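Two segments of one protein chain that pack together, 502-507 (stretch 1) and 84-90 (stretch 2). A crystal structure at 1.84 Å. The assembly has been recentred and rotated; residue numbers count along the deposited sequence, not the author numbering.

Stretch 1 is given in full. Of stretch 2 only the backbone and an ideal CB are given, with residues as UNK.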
# COMPACT_ATOMS: atom_id res chain seq x y z
N LEU A 502 -7.26 -13.10 9.68
CA LEU A 502 -7.05 -14.41 10.33
C LEU A 502 -5.76 -14.37 11.15
O LEU A 502 -4.74 -13.90 10.65
CB LEU A 502 -6.99 -15.49 9.25
CG LEU A 502 -8.22 -15.61 8.35
CD1 LEU A 502 -8.06 -16.78 7.42
CD2 LEU A 502 -9.49 -15.74 9.16
N LEU A 503 -5.84 -14.82 12.39
CA LEU A 503 -4.67 -14.91 13.28
C LEU A 503 -3.79 -16.04 12.77
O LEU A 503 -4.31 -17.15 12.46
CB LEU A 503 -5.11 -15.13 14.73
CG LEU A 503 -3.97 -15.21 15.73
CD1 LEU A 503 -3.19 -13.91 15.77
CD2 LEU A 503 -4.51 -15.59 17.10
N THR A 504 -2.50 -15.78 12.65
CA THR A 504 -1.50 -16.79 12.26
C THR A 504 -0.38 -16.85 13.30
O THR A 504 -0.24 -15.90 14.12
CB THR A 504 -0.90 -16.50 10.87
OG1 THR A 504 -0.24 -15.22 10.87
CG2 THR A 504 -1.99 -16.54 9.82
N ASP A 505 0.42 -17.89 13.19
CA ASP A 505 1.67 -18.08 13.96
C ASP A 505 2.84 -17.65 13.08
O ASP A 505 2.62 -17.10 11.97
CB ASP A 505 1.81 -19.52 14.48
CG ASP A 505 2.06 -20.57 13.42
OD1 ASP A 505 2.35 -20.21 12.25
OD2 ASP A 505 1.99 -21.79 13.78
N LYS A 506 4.06 -17.89 13.56
CA LYS A 506 5.32 -17.43 12.94
C LYS A 506 5.54 -18.08 11.58
O LYS A 506 6.36 -17.57 10.82
CB LYS A 506 6.49 -17.73 13.88
CG LYS A 506 6.74 -19.21 14.08
CD LYS A 506 7.98 -19.52 14.87
CE LYS A 506 8.13 -21.01 15.05
NZ LYS A 506 9.17 -21.25 16.07
N ASP A 507 4.85 -19.16 11.27
CA ASP A 507 5.01 -19.90 10.00
C ASP A 507 3.76 -19.72 9.12
O ASP A 507 3.57 -20.50 8.16
CB ASP A 507 5.32 -21.37 10.29
CG ASP A 507 6.69 -21.53 10.94
OD1 ASP A 507 7.65 -21.01 10.37
OD2 ASP A 507 6.76 -22.15 12.02
N UNK A 84 5.70 -12.28 20.07
CA UNK A 84 7.10 -11.89 19.78
C UNK A 84 7.71 -12.83 18.74
O UNK A 84 8.54 -12.37 17.92
CB UNK A 84 7.94 -11.91 21.06
N UNK A 85 7.38 -14.12 18.75
CA UNK A 85 8.02 -15.08 17.82
C UNK A 85 7.66 -14.72 16.37
O UNK A 85 8.45 -15.06 15.47
CB UNK A 85 7.58 -16.51 18.13
N UNK A 86 6.53 -14.08 16.12
CA UNK A 86 6.20 -13.60 14.76
C UNK A 86 7.11 -12.43 14.38
O UNK A 86 7.47 -12.33 13.22
CB UNK A 86 4.73 -13.18 14.67
N UNK A 87 7.40 -11.51 15.30
CA UNK A 87 8.36 -10.41 15.05
C UNK A 87 9.75 -10.99 14.76
O UNK A 87 10.41 -10.52 13.79
CB UNK A 87 8.42 -9.46 16.25
N UNK A 88 10.20 -11.96 15.58
CA UNK A 88 11.53 -12.60 15.35
C UNK A 88 11.54 -13.23 13.97
O UNK A 88 12.51 -13.08 13.24
CB UNK A 88 11.84 -13.66 16.41
N UNK A 89 10.47 -13.95 13.63
CA UNK A 89 10.36 -14.68 12.34
C UNK A 89 10.41 -13.69 11.17
O UNK A 89 11.08 -13.97 10.14
CB UNK A 89 9.07 -15.49 12.28
N UNK A 90 9.74 -12.55 11.30
CA UNK A 90 9.73 -11.52 10.22
C UNK A 90 11.16 -11.03 9.98
O UNK A 90 11.62 -10.93 8.83
CB UNK A 90 8.82 -10.34 10.58

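Stretch 2 is one run of helix, with helical phi and psi throughout, so every position favours residues that tolerate helical geometry. Stretch 1 packs against it without regular structure; the nearest CA atoms are those of Lys-506 and position 86, 4.3 Å apart. The contact is decided at three positions, 85, 86 and 89.

Position 84 sees nothing of stretch 1 within 5.5 Å of its ideal CB, so this contact places no demand on it. It is Glu-84, whose extended side chain takes no part here.

Position 85 points toward stretch 1, and its ideal CB lies 4.5 Å from Lys-506 CD. The neighbour is a long aliphatic chain ending in a positive charge, so an acidic residue, a polar amide or a small residue would all suit. The deposited residue is Asp-85, with chi1 in p. Its OD2 comes 4.1 Å from Lys-506 CD, beside the methylenes, while the lysine's end leads away. The charges are complementary in sign, but the contact is packing rather than pairing; the backbone joins in, with Asp-85 O 3.7 Å from Lys-506 CB.

Position 86 sets off sideways, its ideal CB 4.6 Å from Lys-506 CA. Beyond it runs the backbone of stretch 1, offering the carbonyls of Thr-504 and Asp-505. A short side chain would leave these unreached; a long one, such as Lys, Gln, Met or Arg, could lie along the backbone of stretch 1, and a donor would be favoured. It is Arg-86. Its CG packs 3.9 Å from Lys-506 N, its CD sits 3.5 Å from Thr-504 O, and that same carbonyl oxygen lies over one face of the guanidinium. No direct hydrogen bond crosses the contact. Instead a water accepts from Arg-86 NE at 2.9 Å and donates to Asp-505 O at 2.9 Å. Farther out, Arg-86 NH1 is 4.2 Å from Leu-503 CD1, and NH2 is hydrogen-bonded elsewhere in the structure.

Positions 87 and 88 have ideal CBs with nothing of stretch 1 in range, so the visible atoms leave the choice open. They are Leu-87 and Leu-88, both clear of this contact.

Position 89, one turn after 85, points toward stretch 1 with its ideal CB only 3.7 Å from Lys-506 O. Such closeness favours a small residue, Ala, Ser or Gly. Ala-89 places its CB 3.8 Å from Lys-506 CB, a snug methyl contact.

Position 90 points sideways with nothing of stretch 1 within 5.5 Å of its ideal CB, so many side chains, large or small, would suit. Tyr-90 takes no part in this contact, and its OH is hydrogen-bonded elsewhere in the structure.

Stretch 2 (84-90) EDRLLAY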
# COMPACT_ATOMS: atom_id res chain seq x y z
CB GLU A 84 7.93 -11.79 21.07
CG GLU A 84 9.34 -11.30 20.81
CD GLU A 84 10.25 -11.37 22.03
OE1 GLU A 84 10.61 -12.51 22.42
OE2 GLU A 84 10.58 -10.31 22.56
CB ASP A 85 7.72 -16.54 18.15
CG ASP A 85 6.28 -17.00 18.05
OD1 ASP A 85 5.39 -16.14 17.85
OD2 ASP A 85 6.05 -18.24 18.20
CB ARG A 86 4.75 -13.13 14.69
CG ARG A 86 3.72 -14.24 14.84
CD ARG A 86 2.32 -13.70 14.87
NE ARG A 86 1.99 -13.12 13.57
CZ ARG A 86 0.98 -12.25 13.35
NH1 ARG A 86 0.22 -11.82 14.35
NH2 ARG A 86 0.80 -11.78 12.13
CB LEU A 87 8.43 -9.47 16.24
CG LEU A 87 7.11 -8.83 16.69
CD1 LEU A 87 7.38 -7.90 17.85
CD2 LEU A 87 6.46 -8.08 15.57
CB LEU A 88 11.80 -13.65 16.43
CG LEU A 88 11.84 -13.12 17.86
CD1 LEU A 88 11.90 -14.27 18.86
CD2 LEU A 88 13.01 -12.17 18.06
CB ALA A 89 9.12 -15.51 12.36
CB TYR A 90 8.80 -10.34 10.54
CG TYR A 90 8.80 -9.35 9.41
CD1 TYR A 90 8.17 -9.65 8.22
CD2 TYR A 90 9.49 -8.15 9.49
CE1 TYR A 90 8.18 -8.77 7.14
CE2 TYR A 90 9.52 -7.27 8.41
CZ TYR A 90 8.86 -7.59 7.23
OH TYR A 90 8.84 -6.74 6.17
O HOH W 1 2.49 -14.33 11.03
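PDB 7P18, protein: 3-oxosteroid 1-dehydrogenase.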